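Local atomic coordinates of enterochelin esterase (Salmonella enterica subsp. enterica serovar Typhimurium, PDB entry 3MGA), a protein that probably hydrolyses the ester bonds of the siderophore ferric enterobactin so that the bound iron can be released. Residues A[73-77]-A[78-82]; A[217-220]-A[221-225]. All coordinates share one frame; numbering follows the deposited sequence. Where two conformers were deposited one is given.

Interaction 1 (A[73-77]-A[78-82]); sequences ARIAG and TDVWR
With chi1 at 52°, the CG of R74 sits between its backbone N and carbonyl carbon, and a second bend at chi3 (48°) folds the chain back over the indole of W81, its cross-strand neighbour. The two residues form an antiparallel non-hydrogen-bonded pair in a beta hairpin of the N-terminal domain, and R74 CB lies over the W81 five-membered ring, 3.8 Å from its centroid, in a CH-pi contact. Farther out, W81 CZ2 lies over one face of the guanidinium, toward its rim, the two planes 56° apart. D40 forms a salt bridge with R74 NH2, which probably limits the rotation of the guanidinium. The adjoining pair, A73 and R82, is joined by two backbone bonds, and I75 N adds a third to V80 O at 2.9 Å. On the other face of the hairpin, I75 CD1 is centred over the R82 guanidinium, 3.2 Å from R82 CZ. The chain reverses through a type II turn, where G77 takes the positive phi of the third position. Two donors of T78 grip I75 O: T78 N at 3.0 Å, and T78 OG1 at 2.8 Å, which meets a lone pair in the carbonyl plane.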
loop_
_atom_site.group_PDB
_atom_site.type_symbol
_atom_site.label_atom_id
_atom_site.label_comp_id
_atom_site.label_asym_id
_atom_site.label_seq_id
_atom_site.Cartn_x
_atom_site.Cartn_y
_atom_site.Cartn_z
ATOM N N ALA A 73 -9.751 -20.756 -17.220
ATOM C CA ALA A 73 -10.299 -21.644 -18.220
ATOM C C ALA A 73 -11.289 -22.535 -17.488
ATOM O O ALA A 73 -11.039 -22.923 -16.339
ATOM C CB ALA A 73 -9.198 -22.474 -18.861
ATOM N N ARG A 74 -12.418 -22.837 -18.126
ATOM C CA ARG A 74 -13.415 -23.696 -17.493
ATOM C C ARG A 74 -13.213 -25.172 -17.808
ATOM O O ARG A 74 -12.800 -25.540 -18.909
ATOM C CB ARG A 74 -14.861 -23.298 -17.841
ATOM C CG ARG A 74 -15.180 -23.155 -19.314
ATOM C CD ARG A 74 -16.661 -23.452 -19.590
ATOM N NE ARG A 74 -17.604 -22.782 -18.687
ATOM C CZ ARG A 74 -18.199 -21.613 -18.916
ATOM N NH1 ARG A 74 -17.967 -20.925 -20.032
ATOM N NH2 ARG A 74 -19.042 -21.126 -18.016
ATOM N N ILE A 75 -13.527 -26.009 -16.823
ATOM C CA ILE A 75 -13.415 -27.448 -16.972
ATOM C C ILE A 75 -14.622 -27.851 -17.809
ATOM O O ILE A 75 -15.751 -27.806 -17.328
ATOM C CB ILE A 75 -13.438 -28.179 -15.606
ATOM C CG1 ILE A 75 -12.481 -27.508 -14.609
ATOM C CG2 ILE A 75 -13.119 -29.658 -15.782
ATOM C CD1 ILE A 75 -11.075 -27.325 -15.133
ATOM N N ALA A 76 -14.377 -28.209 -19.069
ATOM C CA ALA A 76 -15.440 -28.588 -20.005
ATOM C C ALA A 76 -16.593 -29.356 -19.347
ATOM O O ALA A 76 -16.371 -30.364 -18.678
ATOM C CB ALA A 76 -14.860 -29.401 -21.158
ATOM N N GLY A 77 -17.815 -28.860 -19.536
ATOM C CA GLY A 77 -19.020 -29.493 -18.991
ATOM C C GLY A 77 -19.564 -28.906 -17.695
ATOM O O GLY A 77 -20.723 -29.140 -17.355
ATOM N N THR A 78 -18.741 -28.143 -16.975
ATOM C CA THR A 78 -19.147 -27.554 -15.692
ATOM C C THR A 78 -19.043 -26.029 -15.648
ATOM O O THR A 78 -18.488 -25.404 -16.549
ATOM C CB THR A 78 -18.271 -28.097 -14.548
ATOM O OG1 THR A 78 -16.898 -27.790 -14.817
ATOM C CG2 THR A 78 -18.430 -29.595 -14.405
ATOM N N ASP A 79 -19.582 -25.444 -14.577
ATOM C CA ASP A 79 -19.531 -23.994 -14.364
ATOM C C ASP A 79 -18.272 -23.604 -13.578
ATOM O O ASP A 79 -18.227 -22.541 -12.957
ATOM C CB ASP A 79 -20.779 -23.510 -13.611
ATOM C CG ASP A 79 -20.869 -24.058 -12.183
ATOM O OD1 ASP A 79 -19.986 -24.840 -11.770
ATOM O OD2 ASP A 79 -21.834 -23.701 -11.474
ATOM N N VAL A 80 -17.258 -24.466 -13.602
ATOM C CA VAL A 80 -16.029 -24.219 -12.874
ATOM C C VAL A 80 -14.946 -23.643 -13.765
ATOM O O VAL A 80 -14.617 -24.223 -14.801
ATOM C CB VAL A 80 -15.452 -25.518 -12.275
ATOM C CG1 VAL A 80 -14.162 -25.219 -11.514
ATOM C CG2 VAL A 80 -16.466 -26.200 -11.368
ATOM N N TRP A 81 -14.422 -22.489 -13.363
ATOM C CA TRP A 81 -13.308 -21.854 -14.050
ATOM C C TRP A 81 -12.115 -22.041 -13.117
ATOM O O TRP A 81 -12.265 -22.050 -11.897
ATOM C CB TRP A 81 -13.561 -20.379 -14.334
ATOM C CG TRP A 81 -14.603 -20.122 -15.369
ATOM C CD1 TRP A 81 -15.953 -20.197 -15.205
ATOM C CD2 TRP A 81 -14.388 -19.683 -16.717
ATOM N NE1 TRP A 81 -16.593 -19.862 -16.372
ATOM C CE2 TRP A 81 -15.656 -19.540 -17.316
ATOM C CE3 TRP A 81 -13.249 -19.415 -17.480
ATOM C CZ2 TRP A 81 -15.818 -19.132 -18.642
ATOM C CZ3 TRP A 81 -13.406 -19.012 -18.794
ATOM C CH2 TRP A 81 -14.683 -18.875 -19.363
ATOM N N ARG A 82 -10.932 -22.177 -13.696
ATOM C CA ARG A 82 -9.743 -22.448 -12.925
ATOM C C ARG A 82 -8.523 -21.804 -13.546
ATOM O O ARG A 82 -8.470 -21.563 -14.749
ATOM C CB ARG A 82 -9.553 -23.974 -12.889
ATOM C CG ARG A 82 -8.288 -24.487 -12.206
ATOM C CD ARG A 82 -8.170 -26.002 -12.354
ATOM N NE ARG A 82 -8.085 -26.405 -13.758
ATOM C CZ ARG A 82 -8.047 -27.668 -14.185
ATOM N NH1 ARG A 82 -8.093 -28.680 -13.322
ATOM N NH2 ARG A 82 -7.973 -27.920 -15.490
#

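Interaction 2 (A[217-220]-A[221-225])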
loop_
_atom_site.group_PDB
_atom_site.type_symbol
_atom_site.label_atom_id
_atom_site.label_comp_id
_atom_site.label_asym_id
_atom_site.label_seq_id
_atom_site.Cartn_x
_atom_site.Cartn_y
_atom_site.Cartn_z
HETATM N N MSE A 217 -9.319 0.561 4.949
HETATM C CA MSE A 217 -8.573 -0.371 5.764
HETATM C C MSE A 217 -8.201 0.357 7.056
HETATM O O MSE A 217 -7.060 0.783 7.231
HETATM C CB MSE A 217 -7.376 -0.817 4.930
HETATM C CG MSE A 217 -6.518 -1.896 5.485
HETATM SE SE MSE A 217 -5.427 -2.591 4.020
HETATM C CE MSE A 217 -6.816 -3.514 3.045
ATOM N N PRO A 218 -9.190 0.518 7.964
ATOM C CA PRO A 218 -9.015 1.249 9.244
ATOM C C PRO A 218 -7.824 0.811 10.075
ATOM O O PRO A 218 -7.727 -0.346 10.473
ATOM C CB PRO A 218 -10.341 1.009 9.987
ATOM C CG PRO A 218 -11.327 0.703 8.907
ATOM C CD PRO A 218 -10.540 -0.073 7.877
ATOM N N VAL A 219 -6.936 1.762 10.338
ATOM C CA VAL A 219 -5.704 1.511 11.071
ATOM C C VAL A 219 -5.848 1.561 12.604
ATOM O O VAL A 219 -4.962 1.102 13.319
ATOM C CB VAL A 219 -4.638 2.542 10.624
ATOM C CG1 VAL A 219 -4.981 3.932 11.161
ATOM C CG2 VAL A 219 -3.254 2.134 11.061
ATOM N N TRP A 220 -6.982 2.052 13.106
ATOM C CA TRP A 220 -7.157 2.225 14.568
ATOM C C TRP A 220 -6.975 0.931 15.392
ATOM O O TRP A 220 -6.164 0.898 16.324
ATOM C CB TRP A 220 -8.531 2.807 14.923
ATOM C CG TRP A 220 -9.191 3.693 13.901
ATOM C CD1 TRP A 220 -10.380 3.456 13.286
ATOM C CD2 TRP A 220 -8.704 4.932 13.367
ATOM N NE1 TRP A 220 -10.677 4.474 12.422
ATOM C CE2 TRP A 220 -9.665 5.394 12.451
ATOM C CE3 TRP A 220 -7.558 5.698 13.578
ATOM C CZ2 TRP A 220 -9.519 6.590 11.754
ATOM C CZ3 TRP A 220 -7.414 6.889 12.878
ATOM C CH2 TRP A 220 -8.384 7.317 11.980
ATOM N N PRO A 221 -7.740 -0.135 15.064
ATOM C CA PRO A 221 -7.608 -1.357 15.853
ATOM C C PRO A 221 -6.177 -1.876 15.957
ATOM O O PRO A 221 -5.763 -2.306 17.040
ATOM C CB PRO A 221 -8.506 -2.358 15.115
ATOM C CG PRO A 221 -9.487 -1.509 14.372
ATOM C CD PRO A 221 -8.728 -0.285 13.980
ATOM N N ALA A 222 -5.434 -1.823 14.851
ATOM C CA ALA A 222 -4.043 -2.293 14.823
ATOM C C ALA A 222 -3.139 -1.422 15.684
ATOM O O ALA A 222 -2.251 -1.929 16.372
ATOM C CB ALA A 222 -3.519 -2.339 13.403
ATOM N N LEU A 223 -3.363 -0.111 15.640
ATOM C CA LEU A 223 -2.565 0.831 16.431
ATOM C C LEU A 223 -2.828 0.676 17.928
ATOM O O LEU A 223 -1.896 0.662 18.730
ATOM C CB LEU A 223 -2.851 2.266 16.003
ATOM C CG LEU A 223 -2.432 2.641 14.587
ATOM C CD1 LEU A 223 -2.939 4.039 14.247
ATOM C CD2 LEU A 223 -0.924 2.551 14.439
ATOM N N ALA A 224 -4.097 0.572 18.298
ATOM C CA ALA A 224 -4.469 0.415 19.705
ATOM C C ALA A 224 -3.927 -0.906 20.251
ATOM O O ALA A 224 -3.471 -0.974 21.394
ATOM C CB ALA A 224 -5.995 0.498 19.883
ATOM N N SER A 225 -3.965 -1.950 19.430
ATOM C CA SER A 225 -3.456 -3.255 19.839
ATOM C C SER A 225 -1.960 -3.181 20.151
ATOM O O SER A 225 -1.515 -3.683 21.167
ATOM C CB SER A 225 -3.710 -4.295 18.752
ATOM O OG SER A 225 -3.219 -5.561 19.151
HETATM O O HOH W 1 -6.390 -2.393 12.246
#
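Water 1 bridges two backbone groups: it accepts from A222 N at 2.8 Å and donates to P218 O at 3.0 Å. The water thus joins the loop before helix 220-228 to the first turn of that helix. The regular helical pattern follows at once. L223 N binds V219 O at 3.1 Å, and A224 N binds W220 O at 2.9 Å in a nearly straight bond, with an angle of 173° at the hydrogen. P221 occupies the first turn, a place that suits proline because its nitrogen has no hydrogen to give. Across the W220-P221 peptide bond, P221 CD lies 3.2 Å from W220 CB and approaches the indole obliquely.

Beside these backbone bonds, V219 and L223 meet one turn apart through their branches. V219 CG2 is anti to its backbone N, while CG1 stands between that N and the carbonyl carbon; the two methyls together face L223, with CG2 3.7 Å from L223 CG and CG1 equally near L223 CD1. The same CG1 also lies over one face of the W220 indole, toward its rim. Both W220 and L223 pack on L192 of strand 185-193, and they reach strand 236-240 at L239 and Y237 respectively, so the start of this helix is seated on the esterase domain's central sheet. The chemistry implies a helix start in which water supplies an acceptor for an early amide, while aliphatic and aromatic side chains hold the turn against the sheet.

Interaction 1 comes first along the chain and closes before interaction 2 opens; their centres are 40 Å apart and their nearest atoms about 24 Å, without touching. In the N-terminal part, strand 73-74 forms one edge of a four-stranded antiparallel sheet and pairs with the inner strand 80-87; the centre of interaction 1 lies about 33 Å from the centre of the chain. Residues 217-225 belong instead to the putative esterase part, where helix 220-228 packs on the eight-stranded mixed sheet expected of an alpha/beta hydrolase. The two contacts therefore share no strand, helix or sheet: each is a local feature of its own part of the chain, one a turn joining two strands, the other a helix start.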